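Local coordinates for protein taurine dioxygenase (PDB 5VN6) that probably oxidises taurine as a metal-dependent dioxygenase of the TauD/TfdA family, and here holds a magnesium ion at its metal site, at residues N103-D108 against D132-N137; M138-E143 against P243-R248. All coordinates share one frame; numbering follows the deposited sequence.

Overall arrangement
Contacts 1 and 2 come in series along the chain, their centres 11 Å apart, and share the small antiparallel sheet in which strand 133-137 runs between 246-249 and 264-268. Contact 1 sets the metal-binding loop 103-108 against strand 133-137; helix 138-143 follows that strand directly and meets 243-248 in contact 2. The two are stitched together by a salt bridge from D132 OD2 to R248 NE (2.8 Å), and Q246 packs against both W105 and M134. Both also touch the second subunit. Contact 1, its centre about 6 Å from that of the chain, holds two metal ligands; contact 2 lies farther out, about 13 Å, so this sheet links the metal's surroundings to the subunit interface.

Contact 1: N103-D108 against D132-N137; sequences NAWHSD and DTMWAN. With MG (magnesium ion), chain C.
W105 lays the six-membered end of its indole across the backbone and side chains of strand 133-137. CZ3 comes 3.6 Å from A136 CB, and CH2 lies 3.7 Å from M134 CB; both methyl and methylene groups approach the ring obliquely, while the carbonyl carbon of W135 sits at its edge, near the ring plane. With CG anti to the carbonyl carbon (chi1 -78°), the indole reaches the strand although its CB does not point there. M134 bends at chi3 (62°), bringing its CE near W105 CZ2. The contact is van der Waals packing, on the strand's backbone as well as its side chains. The next residue, H106, turns to the metal: its NE2 binds magnesium at 2.4 Å and D108 OD1 does so at 2.3 Å, with H266 as the third protein ligand. The other ring nitrogen of H106, ND1, donates to A104 O at 2.7 Å in a nearly straight bond (170°) that lies in the imidazole plane, which should fix the ring's rotation and keep NE2 on the ion. This His-X-Asp pair with a distant histidine is the facial triad of the family's double-stranded beta-helix, which normally holds iron. W135 leads away from the loop, its ring edge-to-face with W259 and close to H266. The loop thus packs on the central strand of a three-stranded sheet, flanked by strands 246-249 and 264-268, whose Q246, Q265 and Y267 also touch W105.

Contact 2: M138-E143 against P243-R248; sequences MVLAYE and PEYQVR
Y245 turns one ring face to the first turn of helix 138-143 in a CH-pi contact, within the double-stranded beta-helix (cupin-type) fold, and so joins this helix to the 3-10 turn 243-245 leading into strand 246-248. A141 CA stands over that face of the phenol ring, 4.1 Å from its centroid and 29° off the normal, so it is the backbone of the helix that rests on the aromatic. A141 CB adds a second touch, 3.8 Å from Y245 CE2. L140 approaches from the same face, displaced toward the CD1/CE1 edge: its CG is anti to the backbone N (chi1 -160°), and CD2 lies 3.7 Å from Y245 CD1. The ring's two flanks therefore have different partners, CD1 and CE1 meeting leucine, CD2 and CE2 meeting alanine. The CB of Y245 already points at the helix, and chi1 (-52°), with CG beside the backbone N, carries the ring on to it. The 3-10 turn is closed by Q246 N bonding to P243 O, and N137, the N-cap just before the helix, accepts from L140 N through OD1. E244, next to the tyrosine, turns its carboxylate away from the helix to Y267, N103 and M270 of the second subunit; P243 and R248 also bond across that interface. Strand 246-248 then pairs antiparallel with strand 133-137. At the far end of the phenol, a water bridges back to the helix, accepting from Y245 OH at 2.7 Å and donating to A141 O at 2.8 Å.

Contact 1: N103-D108 against D132-N137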
loop_
_atom_site.group_PDB
_atom_site.type_symbol
_atom_site.label_atom_id
_atom_site.label_comp_id
_atom_site.label_asym_id
_atom_site.label_seq_id
_atom_site.Cartn_x
_atom_site.Cartn_y
_atom_site.Cartn_z
ATOM N N ASN A 103 -9.038 9.108 -0.860
ATOM C CA ASN A 103 -7.681 8.575 -0.711
ATOM C C ASN A 103 -7.394 8.320 0.774
ATOM O O ASN A 103 -6.627 9.014 1.428
ATOM C CB ASN A 103 -6.655 9.497 -1.365
ATOM C CG ASN A 103 -6.655 10.911 -0.787
ATOM O OD1 ASN A 103 -7.701 11.446 -0.382
ATOM N ND2 ASN A 103 -5.468 11.522 -0.735
ATOM N N ALA A 104 -8.084 7.314 1.305
ATOM C CA ALA A 104 -8.016 6.921 2.703
ATOM C C ALA A 104 -8.543 5.504 2.795
ATOM O O ALA A 104 -9.445 5.130 2.042
ATOM C CB ALA A 104 -8.835 7.848 3.612
ATOM N N TRP A 105 -7.996 4.721 3.721
ATOM C CA TRP A 105 -8.505 3.362 3.889
ATOM C C TRP A 105 -9.905 3.414 4.512
ATOM O O TRP A 105 -10.062 3.746 5.688
ATOM C CB TRP A 105 -7.529 2.535 4.722
ATOM C CG TRP A 105 -6.366 2.094 3.875
ATOM C CD1 TRP A 105 -5.069 2.515 3.964
ATOM C CD2 TRP A 105 -6.423 1.190 2.763
ATOM N NE1 TRP A 105 -4.305 1.903 2.989
ATOM C CE2 TRP A 105 -5.115 1.086 2.242
ATOM C CE3 TRP A 105 -7.454 0.447 2.168
ATOM C CZ2 TRP A 105 -4.808 0.274 1.153
ATOM C CZ3 TRP A 105 -7.150 -0.363 1.083
ATOM C CH2 TRP A 105 -5.825 -0.448 0.590
ATOM N N HIS A 106 -10.930 3.102 3.728
ATOM C CA HIS A 106 -12.286 3.180 4.235
ATOM C C HIS A 106 -13.138 2.060 3.670
ATOM O O HIS A 106 -12.902 1.543 2.573
ATOM C CB HIS A 106 -12.944 4.547 3.913
ATOM C CG HIS A 106 -13.156 4.800 2.452
ATOM N ND1 HIS A 106 -12.124 5.100 1.583
ATOM C CD2 HIS A 106 -14.290 4.818 1.708
ATOM C CE1 HIS A 106 -12.611 5.277 0.367
ATOM N NE2 HIS A 106 -13.924 5.119 0.417
ATOM N N SER A 107 -14.153 1.704 4.436
ATOM C CA SER A 107 -15.260 0.902 3.946
ATOM C C SER A 107 -16.406 1.855 3.650
ATOM O O SER A 107 -16.795 2.643 4.523
ATOM C CB SER A 107 -15.675 -0.149 4.978
ATOM O OG SER A 107 -16.707 -0.961 4.461
ATOM N N ASP A 108 -16.922 1.802 2.419
ATOM C CA ASP A 108 -17.899 2.791 1.956
ATOM C C ASP A 108 -19.055 2.980 2.934
ATOM O O ASP A 108 -19.712 2.012 3.340
ATOM C CB ASP A 108 -18.444 2.388 0.583
ATOM C CG ASP A 108 -17.695 3.056 -0.555
ATOM O OD1 ASP A 108 -16.880 3.970 -0.283
ATOM O OD2 ASP A 108 -17.900 2.651 -1.720
ATOM N N ASP A 132 -4.868 4.842 -9.621
ATOM C CA ASP A 132 -5.136 3.458 -9.241
ATOM C C ASP A 132 -6.081 3.398 -8.041
ATOM O O ASP A 132 -6.178 4.334 -7.251
ATOM C CB ASP A 132 -3.835 2.744 -8.866
ATOM C CG ASP A 132 -2.937 2.501 -10.050
ATOM O OD1 ASP A 132 -3.305 2.903 -11.175
ATOM O OD2 ASP A 132 -1.843 1.932 -9.841
ATOM N N THR A 133 -6.759 2.261 -7.883
ATOM C CA THR A 133 -7.568 2.014 -6.694
ATOM C C THR A 133 -7.033 0.761 -6.016
ATOM O O THR A 133 -6.630 -0.196 -6.689
ATOM C CB THR A 133 -9.070 1.853 -7.041
ATOM O OG1 THR A 133 -9.502 2.988 -7.803
ATOM C CG2 THR A 133 -9.932 1.741 -5.776
ATOM N N MET A 134 -6.996 0.779 -4.689
ATOM C CA MET A 134 -6.533 -0.362 -3.916
ATOM C C MET A 134 -7.651 -0.867 -3.034
ATOM O O MET A 134 -8.516 -0.095 -2.618
ATOM C CB MET A 134 -5.328 -0.004 -3.033
ATOM C CG MET A 134 -4.200 0.667 -3.800
ATOM S SD MET A 134 -2.843 1.089 -2.700
ATOM C CE MET A 134 -2.369 -0.544 -2.143
ATOM N N TRP A 135 -7.629 -2.173 -2.762
ATOM C CA TRP A 135 -8.521 -2.801 -1.801
ATOM C C TRP A 135 -7.701 -3.590 -0.791
ATOM O O TRP A 135 -6.613 -4.077 -1.103
ATOM C CB TRP A 135 -9.551 -3.760 -2.475
ATOM C CG TRP A 135 -10.647 -3.094 -3.228
ATOM C CD1 TRP A 135 -11.929 -2.925 -2.815
ATOM C CD2 TRP A 135 -10.572 -2.530 -4.552
ATOM N NE1 TRP A 135 -12.660 -2.287 -3.787
ATOM C CE2 TRP A 135 -11.850 -2.029 -4.862
ATOM C CE3 TRP A 135 -9.544 -2.393 -5.494
ATOM C CZ2 TRP A 135 -12.139 -1.402 -6.080
ATOM C CZ3 TRP A 135 -9.822 -1.768 -6.695
ATOM C CH2 TRP A 135 -11.110 -1.281 -6.981
ATOM N N ALA A 136 -8.255 -3.748 0.418
ATOM C CA ALA A 136 -7.632 -4.524 1.476
ATOM C C ALA A 136 -8.641 -5.539 2.013
ATOM O O ALA A 136 -9.839 -5.251 2.108
ATOM C CB ALA A 136 -7.127 -3.621 2.614
ATOM N N ASN A 137 -8.155 -6.733 2.332
ATOM C CA ASN A 137 -8.983 -7.841 2.808
ATOM C C ASN A 137 -9.081 -7.728 4.328
ATOM O O ASN A 137 -8.145 -8.070 5.048
ATOM C CB ASN A 137 -8.371 -9.167 2.359
ATOM C CG ASN A 137 -9.163 -10.382 2.811
ATOM O OD1 ASN A 137 -9.917 -10.340 3.784
ATOM N ND2 ASN A 137 -8.981 -11.487 2.102
HETATM MG MG MG C . -15.236 4.866 -1.544
#

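Contact 2: M138-E143 against P243-R248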
loop_
_atom_site.group_PDB
_atom_site.type_symbol
_atom_site.label_atom_id
_atom_site.label_comp_id
_atom_site.label_asym_id
_atom_site.label_seq_id
_atom_site.Cartn_x
_atom_site.Cartn_y
_atom_site.Cartn_z
ATOM N N MET A 138 -10.209 -7.229 4.831
ATOM C CA MET A 138 -10.327 -7.087 6.280
ATOM C C MET A 138 -10.770 -8.375 6.972
ATOM O O MET A 138 -10.853 -8.397 8.204
ATOM C CB MET A 138 -11.286 -5.937 6.621
ATOM C CG MET A 138 -10.873 -4.618 5.979
ATOM S SD MET A 138 -9.110 -4.187 6.189
ATOM C CE MET A 138 -9.078 -3.939 7.978
ATOM N N VAL A 139 -11.082 -9.430 6.216
ATOM C CA VAL A 139 -11.244 -10.762 6.807
ATOM C C VAL A 139 -9.884 -11.307 7.240
ATOM O O VAL A 139 -9.690 -11.767 8.375
ATOM C CB VAL A 139 -11.933 -11.710 5.804
ATOM C CG1 VAL A 139 -11.901 -13.186 6.299
ATOM C CG2 VAL A 139 -13.382 -11.244 5.498
ATOM N N LEU A 140 -8.915 -11.236 6.333
ATOM C CA LEU A 140 -7.545 -11.599 6.659
ATOM C C LEU A 140 -6.963 -10.692 7.747
ATOM O O LEU A 140 -6.215 -11.155 8.622
ATOM C CB LEU A 140 -6.713 -11.530 5.377
ATOM C CG LEU A 140 -5.404 -12.270 5.300
ATOM C CD1 LEU A 140 -5.668 -13.747 5.669
ATOM C CD2 LEU A 140 -4.873 -12.122 3.873
ATOM N N ALA A 141 -7.273 -9.392 7.706
ATOM C CA ALA A 141 -6.748 -8.505 8.742
ATOM C C ALA A 141 -7.218 -8.934 10.127
ATOM O O ALA A 141 -6.443 -8.893 11.094
ATOM C CB ALA A 141 -7.160 -7.059 8.472
ATOM N N TYR A 142 -8.485 -9.358 10.245
ATOM C CA TYR A 142 -8.960 -9.888 11.518
ATOM C C TYR A 142 -8.288 -11.215 11.841
ATOM O O TYR A 142 -7.780 -11.411 12.951
ATOM C CB TYR A 142 -10.481 -10.102 11.507
ATOM C CG TYR A 142 -10.882 -10.777 12.815
ATOM C CD1 TYR A 142 -11.040 -10.023 13.983
ATOM C CD2 TYR A 142 -10.979 -12.155 12.914
ATOM C CE1 TYR A 142 -11.336 -10.618 15.196
ATOM C CE2 TYR A 142 -11.289 -12.776 14.138
ATOM C CZ TYR A 142 -11.464 -11.998 15.266
ATOM O OH TYR A 142 -11.751 -12.577 16.486
ATOM N N GLU A 143 -8.314 -12.151 10.882
ATOM C CA GLU A 143 -7.855 -13.505 11.168
ATOM C C GLU A 143 -6.418 -13.520 11.683
ATOM O O GLU A 143 -6.082 -14.329 12.553
ATOM C CB GLU A 143 -7.993 -14.381 9.923
ATOM C CG GLU A 143 -7.475 -15.805 10.091
ATOM C CD GLU A 143 -8.195 -16.583 11.187
ATOM O OE1 GLU A 143 -7.589 -17.537 11.723
ATOM O OE2 GLU A 143 -9.358 -16.246 11.515
ATOM N N PRO A 243 0.652 -4.373 3.263
ATOM C CA PRO A 243 0.595 -4.782 1.851
ATOM C C PRO A 243 0.162 -6.220 1.635
ATOM O O PRO A 243 -0.427 -6.519 0.585
ATOM C CB PRO A 243 2.030 -4.539 1.363
ATOM C CG PRO A 243 2.523 -3.421 2.262
ATOM C CD PRO A 243 1.939 -3.751 3.612
ATOM N N GLU A 244 0.416 -7.112 2.603
ATOM C CA GLU A 244 -0.012 -8.509 2.483
ATOM C C GLU A 244 -1.512 -8.649 2.252
ATOM O O GLU A 244 -1.957 -9.656 1.695
ATOM C CB GLU A 244 0.372 -9.291 3.742
ATOM C CG GLU A 244 1.776 -9.894 3.687
ATOM C CD GLU A 244 2.869 -8.872 3.958
ATOM O OE1 GLU A 244 2.529 -7.712 4.323
ATOM O OE2 GLU A 244 4.061 -9.228 3.810
ATOM N N TYR A 245 -2.306 -7.677 2.679
ATOM C CA TYR A 245 -3.762 -7.770 2.582
ATOM C C TYR A 245 -4.315 -7.039 1.373
ATOM O O TYR A 245 -5.542 -6.953 1.221
ATOM C CB TYR A 245 -4.419 -7.187 3.844
ATOM C CG TYR A 245 -3.906 -7.751 5.142
ATOM C CD1 TYR A 245 -3.376 -9.052 5.211
ATOM C CD2 TYR A 245 -3.961 -6.985 6.317
ATOM C CE1 TYR A 245 -2.895 -9.572 6.425
ATOM C CE2 TYR A 245 -3.501 -7.492 7.516
ATOM C CZ TYR A 245 -2.976 -8.789 7.568
ATOM O OH TYR A 245 -2.524 -9.279 8.773
ATOM N N GLN A 246 -3.447 -6.502 0.518
ATOM C CA GLN A 246 -3.829 -5.478 -0.439
ATOM C C GLN A 246 -3.744 -5.985 -1.873
ATOM O O GLN A 246 -2.972 -6.890 -2.206
ATOM C CB GLN A 246 -2.940 -4.226 -0.299
ATOM C CG GLN A 246 -3.158 -3.451 0.995
ATOM C CD GLN A 246 -2.148 -2.321 1.139
ATOM O OE1 GLN A 246 -1.265 -2.175 0.309
ATOM N NE2 GLN A 246 -2.235 -1.566 2.221
ATOM N N VAL A 247 -4.529 -5.338 -2.732
ATOM C CA VAL A 247 -4.366 -5.441 -4.174
ATOM C C VAL A 247 -4.468 -4.032 -4.733
ATOM O O VAL A 247 -5.166 -3.179 -4.177
ATOM C CB VAL A 247 -5.402 -6.395 -4.826
ATOM C CG1 VAL A 247 -6.880 -5.927 -4.596
ATOM C CG2 VAL A 247 -5.121 -6.560 -6.300
ATOM N N ARG A 248 -3.749 -3.783 -5.828
ATOM C CA ARG A 248 -3.724 -2.481 -6.487
ATOM C C ARG A 248 -4.116 -2.655 -7.944
ATOM O O ARG A 248 -3.534 -3.477 -8.647
ATOM C CB ARG A 248 -2.342 -1.815 -6.386
ATOM C CG ARG A 248 -2.282 -0.451 -7.087
ATOM C CD ARG A 248 -1.293 0.487 -6.420
ATOM N NE ARG A 248 -1.167 1.761 -7.126
ATOM C CZ ARG A 248 -0.608 2.856 -6.610
ATOM N NH1 ARG A 248 -0.542 3.974 -7.322
ATOM N NH2 ARG A 248 -0.129 2.842 -5.377
HETATM O O HOH W 1 -3.764 -8.205 10.975
#